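Local coordinates for protein endo-beta-1,4-mannanase (Alicyclobacillus acidocaldarius, PDB 4CD6) that probably hydrolyses internal beta-1,4-mannosidic linkages of mannans, as an endo-beta-1,4-mannanase of glycoside hydrolase family 113 built on a TIM barrel, at residues Pro226-Glu231 / Gly277-Glu282; Trp281-Lys286 / Ser298-Gly303. All coordinates share one frame; numbering follows the deposited sequence.

Interaction 1 (Pro226-Glu231 / Gly277-Glu282); sequences PLFFME and GYMLWE. With IFM (5-hydroxymethyl-3,4-dihydroxypiperidine), chain B; BMA (beta-D-mannopyranose), chain C.
E231 lays its carboxylate almost flat over one face of the W281 indole: the two planes are 13° apart, and CD of E231 stands 3.4 Å from CE3 of W281. The indole CG is anti to the backbone N (chi1 -169°), which sets the ring alongside the glutamate, both pointing the same way. IFM, the 5-hydroxymethyl-3,4-dihydroxypiperidine, rests its C5 over that same face, and its ring N donates to OE1 of E231 at 2.7 Å. OE1 is also hydrogen-bonded to Y203 OH, and OE2 forms a salt bridge with K93. At the indole edge, NE1 of W281 makes a weak bond to O2 of the mannose. Behind this site the strands run parallel, joined by F229 N to G277 O (2.9 Å) and M279 N to F229 O (2.8 Å). F229 and Y278 lie side by side, while the bent chains of M230 and M279 meet sulfur to methyl. With an alanine here instead of W281, the carboxylate and piperidine would probably lose their shared flat surface, leaving the carboxylate plane less firmly set. Gripped at both oxygens and backed by an indole, E231 is consistent with a sugar-binding subsite at the C-terminal ends of the barrel strands.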
ATOM      1  N   PRO A 226       7.052  13.826   7.463  1.00 22.32           N
ATOM      2  CA  PRO A 226       7.803  12.898   6.619  1.00 19.39           C
ATOM      3  C   PRO A 226       6.949  12.288   5.524  1.00 20.39           C
ATOM      4  O   PRO A 226       5.724  12.190   5.653  1.00 20.17           O
ATOM      5  CB  PRO A 226       8.241  11.803   7.592  1.00 21.92           C
ATOM      6  CG  PRO A 226       8.061  12.389   8.935  1.00 28.78           C
ATOM      7  CD  PRO A 226       6.867  13.267   8.800  1.00 23.68           C
ATOM      8  N   LEU A 227       7.631  11.862   4.477  1.00 21.11           N
ATOM      9  CA  LEU A 227       7.027  11.259   3.293  1.00 19.58           C
ATOM     10  C   LEU A 227       7.657   9.929   2.981  1.00 20.48           C
ATOM     11  O   LEU A 227       8.884   9.820   2.942  1.00 20.05           O
ATOM     12  CB  LEU A 227       7.160  12.198   2.094  1.00 21.05           C
ATOM     13  CG  LEU A 227       6.432  11.816   0.804  1.00 19.85           C
ATOM     14  CD1 LEU A 227       6.000  13.038  -0.003  1.00 21.07           C
ATOM     15  CD2 LEU A 227       7.226  10.868  -0.071  1.00 23.81           C
ATOM     16  N   PHE A 228       6.815   8.919   2.690  1.00 17.89           N
ATOM     17  CA  PHE A 228       7.339   7.644   2.210  1.00 17.22           C
ATOM     18  C   PHE A 228       6.469   7.084   1.100  1.00 16.15           C
ATOM     19  O   PHE A 228       5.437   7.649   0.754  1.00 19.46           O
ATOM     20  CB  PHE A 228       7.596   6.638   3.326  1.00 17.88           C
ATOM     21  CG  PHE A 228       6.375   5.960   3.870  1.00 18.56           C
ATOM     22  CD1 PHE A 228       5.549   6.594   4.756  1.00 15.82           C
ATOM     23  CD2 PHE A 228       6.102   4.650   3.535  1.00 19.20           C
ATOM     24  CE1 PHE A 228       4.426   5.943   5.275  1.00 18.21           C
ATOM     25  CE2 PHE A 228       5.000   3.996   4.052  1.00 21.28           C
ATOM     26  CZ  PHE A 228       4.167   4.633   4.931  1.00 21.20           C
ATOM     27  N   PHE A 229       6.903   5.972   0.538  1.00 19.41           N
ATOM     28  CA  PHE A 229       6.137   5.340  -0.548  1.00 18.05           C
ATOM     29  C   PHE A 229       5.395   4.139   0.022  1.00 15.36           C
ATOM     30  O   PHE A 229       6.027   3.177   0.438  1.00 19.01           O
ATOM     31  CB  PHE A 229       7.071   4.928  -1.660  1.00 17.97           C
ATOM     32  CG  PHE A 229       7.872   6.073  -2.265  1.00 19.35           C
ATOM     33  CD1 PHE A 229       7.348   7.354  -2.373  1.00 19.14           C
ATOM     34  CD2 PHE A 229       9.141   5.824  -2.790  1.00 20.25           C
ATOM     35  CE1 PHE A 229       8.089   8.393  -2.953  1.00 20.90           C
ATOM     36  CE2 PHE A 229       9.864   6.834  -3.374  1.00 20.87           C
ATOM     37  CZ  PHE A 229       9.334   8.116  -3.467  1.00 23.96           C
ATOM     38  N   MET A 230       4.052   4.237   0.096  1.00 14.76           N
ATOM     39  CA  MET A 230       3.259   3.129   0.613  1.00 16.95           C
ATOM     40  C   MET A 230       3.078   2.050  -0.444  1.00 16.62           C
ATOM     41  O   MET A 230       2.811   0.915  -0.092  1.00 21.61           O
ATOM     42  CB  MET A 230       1.887   3.569   1.128  1.00 17.18           C
ATOM     43  CG  MET A 230       1.751   3.688   2.653  1.00 26.18           C
ATOM     44  SD  MET A 230       2.066   2.151   3.557  1.00 27.12           S
ATOM     45  CE  MET A 230       1.089   1.013   2.641  1.00 33.65           C
ATOM     46  N   GLU A 231       3.238   2.398  -1.709  1.00 18.24           N
ATOM     47  CA  GLU A 231       3.421   1.379  -2.755  1.00 20.04           C
ATOM     48  C   GLU A 231       4.499   1.863  -3.687  1.00 19.40           C
ATOM     49  O   GLU A 231       4.504   3.009  -4.115  1.00 20.47           O
ATOM     50  CB  GLU A 231       2.167   1.145  -3.613  1.00 21.67           C
ATOM     51  CG  GLU A 231       0.930   0.750  -2.868  1.00 23.37           C
ATOM     52  CD  GLU A 231      -0.210   0.339  -3.790  1.00 25.51           C
ATOM     53  OE1 GLU A 231       0.013   0.082  -4.998  1.00 22.21           O
ATOM     54  OE2 GLU A 231      -1.344   0.256  -3.285  1.00 24.74           O
ATOM     55  N   GLY A 277      11.245   6.195   3.350  1.00 20.11           N
ATOM     56  CA  GLY A 277      11.446   4.877   2.765  1.00 20.06           C
ATOM     57  C   GLY A 277      10.375   4.267   1.865  1.00 19.96           C
ATOM     58  O   GLY A 277       9.570   4.964   1.242  1.00 18.16           O
ATOM     59  N   TYR A 278      10.401   2.938   1.838  1.00 19.17           N
ATOM     60  CA  TYR A 278       9.819   2.153   0.725  1.00 19.35           C
ATOM     61  C   TYR A 278       8.991   0.996   1.225  1.00 19.92           C
ATOM     62  O   TYR A 278       9.529   0.099   1.909  1.00 20.86           O
ATOM     63  CB  TYR A 278      10.949   1.541  -0.054  1.00 20.20           C
ATOM     64  CG  TYR A 278      12.005   2.484  -0.612  1.00 22.10           C
ATOM     65  CD1 TYR A 278      11.822   3.134  -1.805  1.00 19.72           C
ATOM     66  CD2 TYR A 278      13.204   2.680   0.048  1.00 25.00           C
ATOM     67  CE1 TYR A 278      12.793   3.980  -2.329  1.00 22.82           C
ATOM     68  CE2 TYR A 278      14.187   3.510  -0.468  1.00 24.05           C
ATOM     69  CZ  TYR A 278      13.971   4.162  -1.649  1.00 28.59           C
ATOM     70  OH  TYR A 278      14.949   4.980  -2.178  1.00 29.64           O
ATOM     71  N   MET A 279       7.693   1.001   0.893  1.00 18.67           N
ATOM     72  CA  MET A 279       6.844  -0.161   1.127  1.00 18.67           C
ATOM     73  C   MET A 279       6.589  -0.770  -0.265  1.00 20.82           C
ATOM     74  O   MET A 279       5.812  -0.266  -1.085  1.00 19.52           O
ATOM     75  CB  MET A 279       5.554   0.246   1.817  1.00 19.70           C
ATOM     76  CG  MET A 279       4.821  -0.899   2.453  1.00 21.87           C
ATOM     77  SD  MET A 279       5.516  -1.474   3.999  1.00 21.16           S
ATOM     78  CE  MET A 279       5.155  -0.124   5.097  1.00 19.91           C
ATOM     79  N   LEU A 280       7.323  -1.823  -0.538  1.00 18.94           N
ATOM     80  CA  LEU A 280       7.328  -2.392  -1.870  1.00 17.97           C
ATOM     81  C   LEU A 280       6.017  -3.102  -2.188  1.00 19.19           C
ATOM     82  O   LEU A 280       5.315  -3.572  -1.304  1.00 20.59           O
ATOM     83  CB  LEU A 280       8.529  -3.326  -2.053  1.00 23.86           C
ATOM     84  CG  LEU A 280       9.938  -2.712  -1.872  1.00 26.03           C
ATOM     85  CD1 LEU A 280      11.020  -3.705  -2.283  1.00 26.94           C
ATOM     86  CD2 LEU A 280      10.091  -1.417  -2.614  1.00 32.94           C
ATOM     87  N   TRP A 281       5.711  -3.134  -3.485  1.00 20.87           N
ATOM     88  CA  TRP A 281       4.515  -3.799  -4.028  1.00 21.55           C
ATOM     89  C   TRP A 281       5.062  -4.855  -4.960  1.00 24.36           C
ATOM     90  O   TRP A 281       5.752  -4.493  -5.897  1.00 24.59           O
ATOM     91  CB  TRP A 281       3.653  -2.825  -4.824  1.00 21.21           C
ATOM     92  CG  TRP A 281       2.312  -3.375  -5.168  1.00 20.93           C
ATOM     93  CD1 TRP A 281       1.967  -4.037  -6.328  1.00 24.48           C
ATOM     94  CD2 TRP A 281       1.134  -3.360  -4.360  1.00 22.43           C
ATOM     95  NE1 TRP A 281       0.660  -4.417  -6.277  1.00 27.21           N
ATOM     96  CE2 TRP A 281       0.124  -4.009  -5.082  1.00 22.72           C
ATOM     97  CE3 TRP A 281       0.834  -2.849  -3.091  1.00 23.06           C
ATOM     98  CZ2 TRP A 281      -1.157  -4.176  -4.572  1.00 24.09           C
ATOM     99  CZ3 TRP A 281      -0.437  -3.000  -2.592  1.00 27.06           C
ATOM    100  CH2 TRP A 281      -1.425  -3.657  -3.331  1.00 27.72           C
ATOM    101  N   GLU A 282       4.841  -6.148  -4.735  1.00 22.28           N
ATOM    102  CA  GLU A 282       4.088  -6.764  -3.659  1.00 24.22           C
ATOM    103  C   GLU A 282       4.583  -8.195  -3.518  1.00 23.64           C
ATOM    104  O   GLU A 282       5.413  -8.660  -4.318  1.00 28.30           O
ATOM    105  CB  GLU A 282       2.571  -6.761  -3.963  1.00 23.04           C
ATOM    106  CG  GLU A 282       2.225  -7.565  -5.230  1.00 25.10           C
ATOM    107  CD  GLU A 282       0.750  -7.704  -5.508  1.00 28.47           C
ATOM    108  OE1 GLU A 282      -0.032  -7.850  -4.558  1.00 29.49           O
ATOM    109  OE2 GLU A 282       0.391  -7.732  -6.701  1.00 34.67           O
TER
HETATM  110  O4  IFM B 500      -2.284  -3.744  -7.741  1.00 34.95           O
HETATM  111  C4  IFM B 500      -2.469  -2.321  -7.870  1.00 30.27           C
HETATM  112  C3  IFM B 500      -3.249  -1.838  -6.656  1.00 30.75           C
HETATM  113  O3  IFM B 500      -4.591  -2.333  -6.768  1.00 31.60           O
HETATM  114  C2  IFM B 500      -3.238  -0.313  -6.459  1.00 35.15           C
HETATM  115  N   IFM B 500      -1.959   0.288  -6.851  1.00 28.97           N
HETATM  116  C1  IFM B 500      -1.268  -0.156  -8.070  1.00 30.73           C
HETATM  117  C5  IFM B 500      -1.092  -1.662  -7.982  1.00 29.88           C
HETATM  118  C6  IFM B 500      -0.216  -2.227  -9.101  1.00 35.24           C
HETATM  119  O6  IFM B 500      -0.795  -2.105 -10.409  1.00 35.33           O
HETATM  120  C1  BMA C 501      -2.821  -4.768  -8.573  1.00 31.58           C
HETATM  121  C2  BMA C 501      -2.115  -6.113  -8.536  1.00 35.39           C
HETATM  122  C3  BMA C 501      -3.040  -7.101  -9.240  1.00 37.32           C
HETATM  123  C4  BMA C 501      -4.413  -7.083  -8.579  1.00 36.18           C
HETATM  124  C5  BMA C 501      -4.999  -5.668  -8.435  1.00 37.00           C
HETATM  125  C6  BMA C 501      -6.340  -5.719  -7.688  1.00 41.05           C
HETATM  126  O2  BMA C 501      -1.840  -6.533  -7.180  1.00 40.74           O
HETATM  127  O3  BMA C 501      -2.525  -8.429  -9.183  1.00 48.92           O
HETATM  128  O4  BMA C 501      -5.303  -7.858  -9.375  1.00 38.42           O
HETATM  129  O5  BMA C 501      -4.026  -4.819  -7.794  1.00 34.95           O
HETATM  130  O6  BMA C 501      -6.891  -4.409  -7.465  1.00 40.83           O

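Interaction 2 (Trp281-Lys286 / Ser298-Gly303); sequences WEWPWK and SYCIYG. With IFM (5-hydroxymethyl-3,4-dihydroxypiperidine), chain B; BMA (beta-D-mannopyranose), chain C.
Y299 turns the face of its ring to the edge of W281, an edge-to-face pair with planes at 86° and CD1 of W281 3.7 Å from CG of Y299. Beyond that edge the phenol reaches the piperidine: CZ of Y299 lies 3.4 Å from C6 of IFM, and P244 O bonds the hydroxyl. The backbones close up too, CA of C300 making a CH...O contact with O of E282 at 3.3 Å. With its sulfur anti to the backbone N (chi1 -167°), C300 sets SG over one face of the W283 indole, 4.0 Å from CE3 of W283, and also touches CD of P284. Y302 meets the far end of that indole obliquely, its CD1 3.6 Å from CH2 of W283.

The looser side is wet, and no direct hydrogen bond joins the segments. One water lies within hydrogen-bonding distance of both W281 O and Y299 O; a second donates to OE2 of partly exposed E282 and accepts from Y299 N; a third spans E282 O, Y299 O and I301 N. E282 N, after a cis peptide, is buried without a partner. OE2 of E282 also accepts from O2 of the mannose at 2.6 Å. Aromatic and sulfur contacts thus fasten the loop after the last barrel strand, while the polar links between the segments run through water beside a sugar-binding carboxylate.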
ATOM      1  N   TRP A 281       5.711  -3.134  -3.485  1.00 20.87           N
ATOM      2  CA  TRP A 281       4.515  -3.799  -4.028  1.00 21.55           C
ATOM      3  C   TRP A 281       5.062  -4.855  -4.960  1.00 24.36           C
ATOM      4  O   TRP A 281       5.752  -4.493  -5.897  1.00 24.59           O
ATOM      5  CB  TRP A 281       3.653  -2.825  -4.824  1.00 21.21           C
ATOM      6  CG  TRP A 281       2.312  -3.375  -5.168  1.00 20.93           C
ATOM      7  CD1 TRP A 281       1.967  -4.037  -6.328  1.00 24.48           C
ATOM      8  CD2 TRP A 281       1.134  -3.360  -4.360  1.00 22.43           C
ATOM      9  NE1 TRP A 281       0.660  -4.417  -6.277  1.00 27.21           N
ATOM     10  CE2 TRP A 281       0.124  -4.009  -5.082  1.00 22.72           C
ATOM     11  CE3 TRP A 281       0.834  -2.849  -3.091  1.00 23.06           C
ATOM     12  CZ2 TRP A 281      -1.157  -4.176  -4.572  1.00 24.09           C
ATOM     13  CZ3 TRP A 281      -0.437  -3.000  -2.592  1.00 27.06           C
ATOM     14  CH2 TRP A 281      -1.425  -3.657  -3.331  1.00 27.72           C
ATOM     15  N   GLU A 282       4.841  -6.148  -4.735  1.00 22.28           N
ATOM     16  CA  GLU A 282       4.088  -6.764  -3.659  1.00 24.22           C
ATOM     17  C   GLU A 282       4.583  -8.195  -3.518  1.00 23.64           C
ATOM     18  O   GLU A 282       5.413  -8.660  -4.318  1.00 28.30           O
ATOM     19  CB  GLU A 282       2.571  -6.761  -3.963  1.00 23.04           C
ATOM     20  CG  GLU A 282       2.225  -7.565  -5.230  1.00 25.10           C
ATOM     21  CD  GLU A 282       0.750  -7.704  -5.508  1.00 28.47           C
ATOM     22  OE1 GLU A 282      -0.032  -7.850  -4.558  1.00 29.49           O
ATOM     23  OE2 GLU A 282       0.391  -7.732  -6.701  1.00 34.67           O
ATOM     24  N   TRP A 283       4.021  -8.902  -2.546  1.00 23.27           N
ATOM     25  CA  TRP A 283       4.399 -10.291  -2.226  1.00 24.08           C
ATOM     26  C   TRP A 283       3.133 -11.126  -2.122  1.00 24.43           C
ATOM     27  O   TRP A 283       2.236 -10.775  -1.395  1.00 23.21           O
ATOM     28  CB  TRP A 283       5.136 -10.297  -0.892  1.00 22.77           C
ATOM     29  CG  TRP A 283       5.978 -11.526  -0.575  1.00 22.23           C
ATOM     30  CD1 TRP A 283       5.558 -12.673   0.015  1.00 24.20           C
ATOM     31  CD2 TRP A 283       7.389 -11.667  -0.770  1.00 20.18           C
ATOM     32  NE1 TRP A 283       6.617 -13.546   0.181  1.00 23.07           N
ATOM     33  CE2 TRP A 283       7.751 -12.952  -0.310  1.00 19.27           C
ATOM     34  CE3 TRP A 283       8.380 -10.844  -1.325  1.00 22.08           C
ATOM     35  CZ2 TRP A 283       9.063 -13.413  -0.347  1.00 25.85           C
ATOM     36  CZ3 TRP A 283       9.687 -11.321  -1.378  1.00 24.66           C
ATOM     37  CH2 TRP A 283      10.017 -12.587  -0.878  1.00 24.36           C
ATOM     38  N   PRO A 284       3.034 -12.245  -2.869  1.00 25.40           N
ATOM     39  CA  PRO A 284       1.795 -13.025  -2.863  1.00 29.30           C
ATOM     40  C   PRO A 284       1.615 -13.923  -1.647  1.00 26.32           C
ATOM     41  O   PRO A 284       2.601 -14.393  -1.108  1.00 30.38           O
ATOM     42  CB  PRO A 284       1.955 -13.904  -4.101  1.00 31.78           C
ATOM     43  CG  PRO A 284       3.436 -14.138  -4.188  1.00 26.95           C
ATOM     44  CD  PRO A 284       4.094 -12.882  -3.645  1.00 27.69           C
ATOM     45  N   TRP A 285       0.374 -14.194  -1.238  1.00 30.06           N
ATOM     46  CA  TRP A 285       0.150 -15.183  -0.169  1.00 30.49           C
ATOM     47  C   TRP A 285       0.583 -16.591  -0.619  1.00 36.18           C
ATOM     48  O   TRP A 285       0.982 -17.411   0.213  1.00 39.23           O
ATOM     49  CB  TRP A 285      -1.302 -15.188   0.341  1.00 34.92           C
ATOM     50  CG  TRP A 285      -2.310 -15.682  -0.635  1.00 34.84           C
ATOM     51  CD1 TRP A 285      -3.136 -14.932  -1.401  1.00 39.30           C
ATOM     52  CD2 TRP A 285      -2.614 -17.061  -0.933  1.00 35.55           C
ATOM     53  NE1 TRP A 285      -3.931 -15.753  -2.181  1.00 40.84           N
ATOM     54  CE2 TRP A 285      -3.636 -17.061  -1.896  1.00 40.60           C
ATOM     55  CE3 TRP A 285      -2.131 -18.289  -0.453  1.00 40.35           C
ATOM     56  CZ2 TRP A 285      -4.175 -18.249  -2.432  1.00 36.87           C
ATOM     57  CZ3 TRP A 285      -2.672 -19.474  -0.991  1.00 46.83           C
ATOM     58  CH2 TRP A 285      -3.680 -19.432  -1.958  1.00 43.06           C
ATOM     59  N   LYS A 286       0.520 -16.861  -1.925  1.00 34.18           N
ATOM     60  CA  LYS A 286       0.958 -18.151  -2.494  1.00 33.60           C
ATOM     61  C   LYS A 286       2.227 -17.899  -3.285  1.00 31.45           C
ATOM     62  O   LYS A 286       2.164 -17.474  -4.429  1.00 37.44           O
ATOM     63  CB  LYS A 286      -0.132 -18.735  -3.407  1.00 38.25           C
ATOM     64  N   SER A 298       5.057 -11.104 -12.481  1.00 31.37           N
ATOM     65  CA  SER A 298       4.390 -10.316 -11.443  1.00 30.34           C
ATOM     66  C   SER A 298       5.285  -9.221 -10.870  1.00 31.54           C
ATOM     67  O   SER A 298       6.457  -9.077 -11.251  1.00 27.11           O
ATOM     68  CB  SER A 298       3.882 -11.210 -10.310  1.00 31.26           C
ATOM     69  OG  SER A 298       4.933 -11.581  -9.439  1.00 31.58           O
ATOM     70  N   TYR A 299       4.690  -8.440  -9.975  1.00 24.71           N
ATOM     71  CA  TYR A 299       5.417  -7.441  -9.176  1.00 27.92           C
ATOM     72  C   TYR A 299       6.398  -8.055  -8.168  1.00 26.64           C
ATOM     73  O   TYR A 299       7.281  -7.355  -7.637  1.00 29.21           O
ATOM     74  CB  TYR A 299       4.394  -6.582  -8.419  1.00 27.06           C
ATOM     75  CG  TYR A 299       3.724  -5.541  -9.245  1.00 26.36           C
ATOM     76  CD1 TYR A 299       4.299  -4.300  -9.428  1.00 25.12           C
ATOM     77  CD2 TYR A 299       2.460  -5.766  -9.806  1.00 28.86           C
ATOM     78  CE1 TYR A 299       3.662  -3.315 -10.182  1.00 24.46           C
ATOM     79  CE2 TYR A 299       1.823  -4.789 -10.540  1.00 26.60           C
ATOM     80  CZ  TYR A 299       2.422  -3.571 -10.747  1.00 29.23           C
ATOM     81  OH  TYR A 299       1.765  -2.612 -11.515  1.00 30.17           O
ATOM     82  N   CYS A 300       6.238  -9.326  -7.842  1.00 27.27           N
ATOM     83  CA  CYS A 300       7.110  -9.946  -6.849  1.00 27.90           C
ATOM     84  C   CYS A 300       8.583  -9.928  -7.301  1.00 28.97           C
ATOM     85  O   CYS A 300       8.896 -10.178  -8.465  1.00 29.74           O
ATOM     86  CB  CYS A 300       6.649 -11.366  -6.494  1.00 30.72           C
ATOM     87  SG  CYS A 300       7.456 -12.019  -5.031  1.00 31.81           S
ATOM     88  N   ILE A 301       9.480  -9.581  -6.379  1.00 28.20           N
ATOM     89  CA  ILE A 301      10.901  -9.564  -6.687  1.00 27.09           C
ATOM     90  C   ILE A 301      11.595 -10.893  -6.367  1.00 29.92           C
ATOM     91  O   ILE A 301      12.757 -11.067  -6.719  1.00 30.51           O
ATOM     92  CB  ILE A 301      11.654  -8.423  -5.971  1.00 29.43           C
ATOM     93  CG1 ILE A 301      11.607  -8.565  -4.443  1.00 29.07           C
ATOM     94  CG2 ILE A 301      11.113  -7.070  -6.422  1.00 28.82           C
ATOM     95  CD1 ILE A 301      12.393  -7.470  -3.752  1.00 30.27           C
ATOM     96  N   TYR A 302      10.895 -11.813  -5.698  1.00 29.57           N
ATOM     97  CA  TYR A 302      11.503 -13.059  -5.172  1.00 30.25           C
ATOM     98  C   TYR A 302      12.109 -13.901  -6.281  1.00 32.51           C
ATOM     99  O   TYR A 302      11.431 -14.206  -7.259  1.00 38.07           O
ATOM    100  CB  TYR A 302      10.424 -13.890  -4.468  1.00 31.31           C
ATOM    101  CG  TYR A 302      10.879 -15.169  -3.762  1.00 32.51           C
ATOM    102  CD1 TYR A 302      11.793 -15.123  -2.704  1.00 34.06           C
ATOM    103  CD2 TYR A 302      10.349 -16.416  -4.126  1.00 40.13           C
ATOM    104  CE1 TYR A 302      12.175 -16.271  -2.037  1.00 34.13           C
ATOM    105  CE2 TYR A 302      10.731 -17.584  -3.471  1.00 38.39           C
ATOM    106  CZ  TYR A 302      11.636 -17.508  -2.424  1.00 34.70           C
ATOM    107  OH  TYR A 302      12.013 -18.655  -1.773  1.00 44.44           O
ATOM    108  N   GLY A 303      13.382 -14.272  -6.127  1.00 37.43           N
ATOM    109  CA  GLY A 303      14.061 -15.149  -7.097  1.00 41.19           C
ATOM    110  C   GLY A 303      14.564 -14.405  -8.314  1.00 43.15           C
ATOM    111  O   GLY A 303      15.169 -15.005  -9.184  1.00 41.78           O
TER
HETATM  112  O4  IFM B 500      -2.284  -3.744  -7.741  1.00 34.95           O
HETATM  113  C4  IFM B 500      -2.469  -2.321  -7.870  1.00 30.27           C
HETATM  114  C3  IFM B 500      -3.249  -1.838  -6.656  1.00 30.75           C
HETATM  115  O3  IFM B 500      -4.591  -2.333  -6.768  1.00 31.60           O
HETATM  116  C2  IFM B 500      -3.238  -0.313  -6.459  1.00 35.15           C
HETATM  117  N   IFM B 500      -1.959   0.288  -6.851  1.00 28.97           N
HETATM  118  C1  IFM B 500      -1.268  -0.156  -8.070  1.00 30.73           C
HETATM  119  C5  IFM B 500      -1.092  -1.662  -7.982  1.00 29.88           C
HETATM  120  C6  IFM B 500      -0.216  -2.227  -9.101  1.00 35.24           C
HETATM  121  O6  IFM B 500      -0.795  -2.105 -10.409  1.00 35.33           O
HETATM  122  C1  BMA C 501      -2.821  -4.768  -8.573  1.00 31.58           C
HETATM  123  C2  BMA C 501      -2.115  -6.113  -8.536  1.00 35.39           C
HETATM  124  C3  BMA C 501      -3.040  -7.101  -9.240  1.00 37.32           C
HETATM  125  C4  BMA C 501      -4.413  -7.083  -8.579  1.00 36.18           C
HETATM  126  C5  BMA C 501      -4.999  -5.668  -8.435  1.00 37.00           C
HETATM  127  C6  BMA C 501      -6.340  -5.719  -7.688  1.00 41.05           C
HETATM  128  O2  BMA C 501      -1.840  -6.533  -7.180  1.00 40.74           O
HETATM  129  O3  BMA C 501      -2.525  -8.429  -9.183  1.00 48.92           O
HETATM  130  O4  BMA C 501      -5.303  -7.858  -9.375  1.00 38.42           O
HETATM  131  O5  BMA C 501      -4.026  -4.819  -7.794  1.00 34.95           O
HETATM  132  O6  BMA C 501      -6.891  -4.409  -7.465  1.00 40.83           O
HETATM  133  O   HOH W   1       7.909  -4.771  -7.593  1.00 26.88           O
HETATM  134  O   HOH W   2       2.015  -9.049  -8.494  1.00 30.67           O
HETATM  135  O   HOH W   3       8.222  -7.602  -4.600  1.00 36.88           O

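The two contacts follow one another along strand 275-283, the last of the eight parallel barrel strands: interaction 1 pairs it with neighbouring strand 227-232, and interaction 2 takes over at its end, where the loop before helix 305-318 folds back. They share W281 and E282, and their centres are about 15 Å apart. The centre of interaction 1, wholly buried, lies about 7 Å from the centre of the chain, that of interaction 2, partly buried, about 13 Å. They also touch where L280 packs on I301. W281 and E282 meet the mannose in both, and Y299 of the loop adds a contact with the piperidine, so barrel wall and loop both line the sugar site.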